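Guanine nucleotide exchange protein (Legionella pneumophila, PDB 1XSZ) probably acts as a guanine nucleotide exchange factor for Arf GTPases, with a Sec7 domain whose active site lies beneath a cap. Local coordinates at residues P5-A10 with N27-I32; E13-F18 with K53-E58. One frame throughout, in Å; residues are numbered along the deposited sequence. Where two conformers were deposited one is given.

Contact 1. Residues P5-A10 with N27-I32; sequences PEIEKA and NKIKEI
Ile-32 meets Ile-7 where helix 22-35 passes the short helix 5-9, and these two isoleucines bury most of the surface in the contact. The tip of Ile-7 does the touching: its CD1 lies 3.7 Å from CG2 of Ile-32 and almost as near to CB, at the branch point of that side chain. The second torsion of Ile-7 is turned to -67°, which bends CD1 out of the extended line; Ile-32 instead keeps its CG1-CD1 arm extended, with chi2 at 176°. The two side chains cross obliquely, and a beta-branched residue suits the position of Ile-32 because it offers two arms to different neighbours. Its CG2 methyl also rests against CB of Glu-6, 3.8 Å away, while CD1 touches CB of Ala-10. Ala-10, at the N-cap position before helix 11-20, meets it with its one methyl.

This is helix-to-helix packing at the N-terminal end of the all-helical Sec7 domain. The segment axes run roughly antiparallel, at 141°, with a closest approach of 10.3 Å, a spacing bridged by side chains rather than by close backbone contact. One turn before Ile-32, Ile-29 sends its CG2 to the same CD1 of Ile-7, at 4.0 Å. That methyl group of Ile-7 therefore sits against both Ile-29 and Ile-32. Ile-7 and Ile-29 are buried, and both also touch Ile-14 of helix 11-20 and Phe-47 of helix 40-50.

Contact 2. Residues E13-F18 with K53-E58; sequences EIIEAF and KNLDLE
Phe-18 reaches Leu-55 because its CG stands anti to the backbone N (chi1 -176°), while on Leu-55 CG lies beside the backbone N (chi1 -62°). The CD2 methyl of Leu-55 does the touching, 3.7 Å from CD2 of Phe-18 and 4.0 Å from CG, so it meets the ring near its root, and the two side chains cross at about a right angle. Leu-55 CD2 also lies 4.2 Å from CG1 of Ile-15, one helical turn before Phe-18. A branched leucine suits this place: one methyl serves two partners on the helix, while the residue also packs on Phe-47 and Phe-48 of helix 40-50.

Further along the ring, CE2 of Phe-18 approaches the backbone O of Asp-56 at 3.8 Å, with the oxygen at the ring edge and in its plane. Ile-15 makes the more exposed part of the contact, its CD1 lying 3.8 Å from CB of Asn-54 and its CG2 methyl 3.5 Å from the backbone O of Asn-54.

Segment 53-58 carries the turn into helix 57-64 of the Sec7 domain and that helix's first two residues. Asp-56 is the N-cap of that helix; its OD2 accepts a hydrogen bond from Ala-59 N and a weak one from Glu-58 N. Asn-19, next after Phe-18, ties the turn to helix 11-20, taking Asp-56 N on OD1 and giving ND2 to Asn-54 O. Thus the contact rests largely on hydrocarbon packing, with two backbone carbonyls against it, while the side-chain amide of Asn-19 satisfies turn backbone groups, and the in-plane approach of Asp-56 O to the ring edge is consistent with a slight electrostatic attraction.

Overall arrangement
Both contacts are partly buried and lie in the helical Sec7 domain, their centres about 13 Å apart. Helix 11-20 joins them: it follows helix 5-9 of contact 1 in the chain and supplies segment 13-18 of contact 2. Packing also links them directly, with Ile-29 CG1 lying 3.6 Å from Ile-14 CG2, and Phe-47 of helix 40-50 touches isoleucines from both. Contact 1 lies farther out, about 28 Å between its centre and that of the chain against 20 Å for contact 2. It packs helix on helix through aliphatic groups, whereas contact 2 sets a helix against a turn, adding an aromatic ring and backbone carbonyls to the packing.

Contact 1. Residues P5-A10 with N27-I32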
loop_
_atom_site.group_PDB
_atom_site.type_symbol
_atom_site.label_atom_id
_atom_site.label_comp_id
_atom_site.label_asym_id
_atom_site.label_seq_id
_atom_site.Cartn_x
_atom_site.Cartn_y
_atom_site.Cartn_z
ATOM N N PRO A 5 -22.019 1.869 22.981
ATOM C CA PRO A 5 -22.979 2.971 23.092
ATOM C C PRO A 5 -22.352 4.364 23.103
ATOM O O PRO A 5 -22.863 5.282 22.464
ATOM C CB PRO A 5 -23.703 2.655 24.395
ATOM C CG PRO A 5 -23.739 1.162 24.382
ATOM C CD PRO A 5 -22.328 0.810 23.959
ATOM N N GLU A 6 -21.247 4.517 23.825
ATOM C CA GLU A 6 -20.577 5.809 23.912
ATOM C C GLU A 6 -19.968 6.233 22.583
ATOM O O GLU A 6 -19.828 7.424 22.315
ATOM C CB GLU A 6 -19.505 5.774 25.002
ATOM C CG GLU A 6 -20.079 5.585 26.401
ATOM C CD GLU A 6 -20.976 6.736 26.830
ATOM O OE1 GLU A 6 -21.679 6.589 27.854
ATOM O OE2 GLU A 6 -20.975 7.788 26.157
ATOM N N ILE A 7 -19.607 5.261 21.750
ATOM C CA ILE A 7 -19.041 5.563 20.442
ATOM C C ILE A 7 -20.189 5.940 19.509
ATOM O O ILE A 7 -20.106 6.917 18.765
ATOM C CB ILE A 7 -18.277 4.349 19.859
ATOM C CG1 ILE A 7 -17.006 4.089 20.675
ATOM C CG2 ILE A 7 -17.923 4.600 18.399
ATOM C CD1 ILE A 7 -15.953 5.180 20.562
ATOM N N GLU A 8 -21.268 5.165 19.565
ATOM C CA GLU A 8 -22.435 5.422 18.732
ATOM C C GLU A 8 -22.964 6.829 19.019
ATOM O O GLU A 8 -23.355 7.551 18.103
ATOM C CB GLU A 8 -23.525 4.387 19.016
ATOM C CG GLU A 8 -24.651 4.366 17.988
ATOM C CD GLU A 8 -24.243 3.719 16.676
ATOM O OE1 GLU A 8 -25.043 3.758 15.717
ATOM O OE2 GLU A 8 -23.126 3.163 16.601
ATOM N N LYS A 9 -22.969 7.212 20.295
ATOM C CA LYS A 9 -23.444 8.534 20.698
ATOM C C LYS A 9 -22.670 9.655 20.016
ATOM O O LYS A 9 -23.247 10.670 19.623
ATOM C CB LYS A 9 -23.322 8.714 22.216
ATOM C CG LYS A 9 -24.291 7.884 23.030
ATOM C CD LYS A 9 -24.156 8.139 24.525
ATOM C CE LYS A 9 -25.155 7.299 25.313
ATOM N NZ LYS A 9 -25.060 7.522 26.783
ATOM N N ALA A 10 -21.361 9.464 19.880
ATOM C CA ALA A 10 -20.493 10.467 19.272
ATOM C C ALA A 10 -20.102 10.159 17.832
ATOM O O ALA A 10 -19.110 10.694 17.332
ATOM C CB ALA A 10 -19.236 10.627 20.118
ATOM N N ASN A 27 -7.958 9.451 17.211
ATOM C CA ASN A 27 -7.690 9.924 18.563
ATOM C C ASN A 27 -8.969 10.100 19.372
ATOM O O ASN A 27 -8.995 9.809 20.569
ATOM C CB ASN A 27 -6.905 11.239 18.523
ATOM C CG ASN A 27 -5.443 11.031 18.168
ATOM O OD1 ASN A 27 -4.704 11.988 17.942
ATOM N ND2 ASN A 27 -5.019 9.774 18.125
ATOM N N LYS A 28 -10.029 10.578 18.728
ATOM C CA LYS A 28 -11.297 10.769 19.418
ATOM C C LYS A 28 -11.850 9.429 19.893
ATOM O O LYS A 28 -12.334 9.313 21.019
ATOM C CB LYS A 28 -12.311 11.459 18.503
ATOM C CG LYS A 28 -12.043 12.940 18.298
ATOM C CD LYS A 28 -13.154 13.597 17.495
ATOM C CE LYS A 28 -12.972 15.104 17.431
ATOM N NZ LYS A 28 -11.670 15.486 16.820
ATOM N N ILE A 29 -11.775 8.419 19.035
ATOM C CA ILE A 29 -12.263 7.092 19.393
ATOM C C ILE A 29 -11.457 6.576 20.581
ATOM O O ILE A 29 -12.018 6.048 21.540
ATOM C CB ILE A 29 -12.115 6.090 18.225
ATOM C CG1 ILE A 29 -13.082 6.461 17.099
ATOM C CG2 ILE A 29 -12.391 4.667 18.718
ATOM C CD1 ILE A 29 -12.895 5.638 15.836
ATOM N N LYS A 30 -10.140 6.740 20.515
ATOM C CA LYS A 30 -9.260 6.287 21.586
ATOM C C LYS A 30 -9.550 7.004 22.901
ATOM O O LYS A 30 -9.478 6.398 23.967
ATOM C CB LYS A 30 -7.794 6.485 21.186
ATOM C CG LYS A 30 -7.371 5.634 19.993
ATOM C CD LYS A 30 -5.943 5.920 19.549
ATOM C CE LYS A 30 -4.929 5.535 20.611
ATOM N NZ LYS A 30 -3.538 5.718 20.115
ATOM N N GLU A 31 -9.889 8.287 22.828
ATOM C CA GLU A 31 -10.190 9.048 24.037
ATOM C C GLU A 31 -11.463 8.528 24.696
ATOM O O GLU A 31 -11.532 8.399 25.918
ATOM C CB GLU A 31 -10.338 10.535 23.711
ATOM C CG GLU A 31 -9.044 11.190 23.256
ATOM C CD GLU A 31 -9.183 12.686 23.062
ATOM O OE1 GLU A 31 -10.009 13.107 22.225
ATOM O OE2 GLU A 31 -8.463 13.441 23.749
ATOM N N ILE A 32 -12.470 8.227 23.882
ATOM C CA ILE A 32 -13.731 7.710 24.395
ATOM C C ILE A 32 -13.515 6.331 25.008
ATOM O O ILE A 32 -14.057 6.026 26.070
ATOM C CB ILE A 32 -14.788 7.610 23.277
ATOM C CG1 ILE A 32 -15.130 9.013 22.768
ATOM C CG2 ILE A 32 -16.038 6.902 23.791
ATOM C CD1 ILE A 32 -16.086 9.026 21.595
#

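Contact 2. Residues E13-F18 with K53-E58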
loop_
_atom_site.group_PDB
_atom_site.type_symbol
_atom_site.label_atom_id
_atom_site.label_comp_id
_atom_site.label_asym_id
_atom_site.label_seq_id
_atom_site.Cartn_x
_atom_site.Cartn_y
_atom_site.Cartn_z
ATOM N N GLU A 13 -19.456 13.298 15.455
ATOM C CA GLU A 13 -18.233 14.036 15.738
ATOM C C GLU A 13 -17.012 13.236 15.290
ATOM O O GLU A 13 -16.031 13.800 14.807
ATOM C CB GLU A 13 -18.130 14.351 17.234
ATOM C CG GLU A 13 -16.865 15.104 17.615
ATOM C CD GLU A 13 -16.822 15.484 19.082
ATOM O OE1 GLU A 13 -17.009 14.592 19.938
ATOM O OE2 GLU A 13 -16.596 16.676 19.381
ATOM N N ILE A 14 -17.076 11.918 15.449
ATOM C CA ILE A 14 -15.966 11.057 15.050
ATOM C C ILE A 14 -15.829 11.044 13.530
ATOM O O ILE A 14 -14.731 11.200 12.995
ATOM C CB ILE A 14 -16.167 9.615 15.561
ATOM C CG1 ILE A 14 -16.207 9.615 17.093
ATOM C CG2 ILE A 14 -15.036 8.720 15.061
ATOM C CD1 ILE A 14 -16.579 8.277 17.704
ATOM N N ILE A 15 -16.949 10.863 12.838
ATOM C CA ILE A 15 -16.947 10.843 11.382
ATOM C C ILE A 15 -16.397 12.150 10.815
ATOM O O ILE A 15 -15.506 12.141 9.963
ATOM C CB ILE A 15 -18.374 10.603 10.835
ATOM C CG1 ILE A 15 -18.797 9.163 11.132
ATOM C CG2 ILE A 15 -18.422 10.874 9.341
ATOM C CD1 ILE A 15 -20.262 8.888 10.873
ATOM N N GLU A 16 -16.922 13.271 11.298
ATOM C CA GLU A 16 -16.476 14.578 10.833
ATOM C C GLU A 16 -14.978 14.765 11.050
ATOM O O GLU A 16 -14.266 15.234 10.162
ATOM C CB GLU A 16 -17.244 15.683 11.562
ATOM C CG GLU A 16 -16.756 17.089 11.251
ATOM C CD GLU A 16 -17.540 18.153 11.990
ATOM O OE1 GLU A 16 -17.641 18.063 13.233
ATOM O OE2 GLU A 16 -18.051 19.081 11.330
ATOM N N ALA A 17 -14.500 14.390 12.231
ATOM C CA ALA A 17 -13.085 14.531 12.547
ATOM C C ALA A 17 -12.224 13.623 11.675
ATOM O O ALA A 17 -11.193 14.049 11.151
ATOM C CB ALA A 17 -12.846 14.221 14.016
ATOM N N PHE A 18 -12.652 12.373 11.518
ATOM C CA PHE A 18 -11.899 11.407 10.723
ATOM C C PHE A 18 -11.728 11.829 9.269
ATOM O O PHE A 18 -10.616 11.820 8.739
ATOM C CB PHE A 18 -12.577 10.034 10.755
ATOM C CG PHE A 18 -11.800 8.964 10.038
ATOM C CD1 PHE A 18 -10.784 8.269 10.687
ATOM C CD2 PHE A 18 -12.052 8.686 8.697
ATOM C CE1 PHE A 18 -10.027 7.316 10.014
ATOM C CE2 PHE A 18 -11.297 7.733 8.013
ATOM C CZ PHE A 18 -10.284 7.048 8.671
ATOM N N LYS A 53 -20.272 3.615 5.065
ATOM C CA LYS A 53 -20.961 4.477 4.108
ATOM C C LYS A 53 -20.759 5.965 4.380
ATOM O O LYS A 53 -21.125 6.806 3.556
ATOM C CB LYS A 53 -22.465 4.174 4.114
ATOM C CG LYS A 53 -22.824 2.765 3.675
ATOM C CD LYS A 53 -24.323 2.533 3.750
ATOM C CE LYS A 53 -24.685 1.127 3.303
ATOM N NZ LYS A 53 -24.261 0.865 1.900
ATOM N N ASN A 54 -20.167 6.290 5.525
ATOM C CA ASN A 54 -19.963 7.682 5.914
ATOM C C ASN A 54 -18.510 8.122 6.027
ATOM O O ASN A 54 -18.232 9.306 6.207
ATOM C CB ASN A 54 -20.650 7.930 7.257
ATOM C CG ASN A 54 -22.118 7.570 7.230
ATOM O OD1 ASN A 54 -22.618 6.880 8.122
ATOM N ND2 ASN A 54 -22.820 8.037 6.207
ATOM N N LEU A 55 -17.587 7.175 5.921
ATOM C CA LEU A 55 -16.167 7.477 6.055
ATOM C C LEU A 55 -15.407 7.506 4.736
ATOM O O LEU A 55 -15.832 6.916 3.747
ATOM C CB LEU A 55 -15.504 6.438 6.963
ATOM C CG LEU A 55 -15.985 6.329 8.412
ATOM C CD1 LEU A 55 -15.497 5.015 8.997
ATOM C CD2 LEU A 55 -15.478 7.508 9.227
ATOM N N ASP A 56 -14.278 8.207 4.745
ATOM C CA ASP A 56 -13.388 8.291 3.594
ATOM C C ASP A 56 -12.730 6.912 3.573
ATOM O O ASP A 56 -11.834 6.629 4.375
ATOM C CB ASP A 56 -12.349 9.392 3.840
ATOM C CG ASP A 56 -11.243 9.418 2.798
ATOM O OD1 ASP A 56 -10.450 10.383 2.819
ATOM O OD2 ASP A 56 -11.153 8.489 1.971
ATOM N N LEU A 57 -13.180 6.057 2.661
ATOM C CA LEU A 57 -12.653 4.704 2.600
ATOM C C LEU A 57 -11.217 4.608 2.117
ATOM O O LEU A 57 -10.546 3.613 2.378
ATOM C CB LEU A 57 -13.575 3.817 1.760
ATOM C CG LEU A 57 -14.966 3.640 2.383
ATOM C CD1 LEU A 57 -15.800 2.700 1.523
ATOM C CD2 LEU A 57 -14.835 3.099 3.806
ATOM N N GLU A 58 -10.736 5.619 1.404
ATOM C CA GLU A 58 -9.347 5.586 0.973
ATOM C C GLU A 58 -8.514 5.711 2.245
ATOM O O GLU A 58 -7.526 4.999 2.425
ATOM C CB GLU A 58 -9.036 6.736 0.005
ATOM C CG GLU A 58 -9.914 6.730 -1.238
ATOM C CD GLU A 58 -9.296 7.477 -2.405
ATOM O OE1 GLU A 58 -8.505 8.412 -2.164
ATOM O OE2 GLU A 58 -9.613 7.136 -3.561
#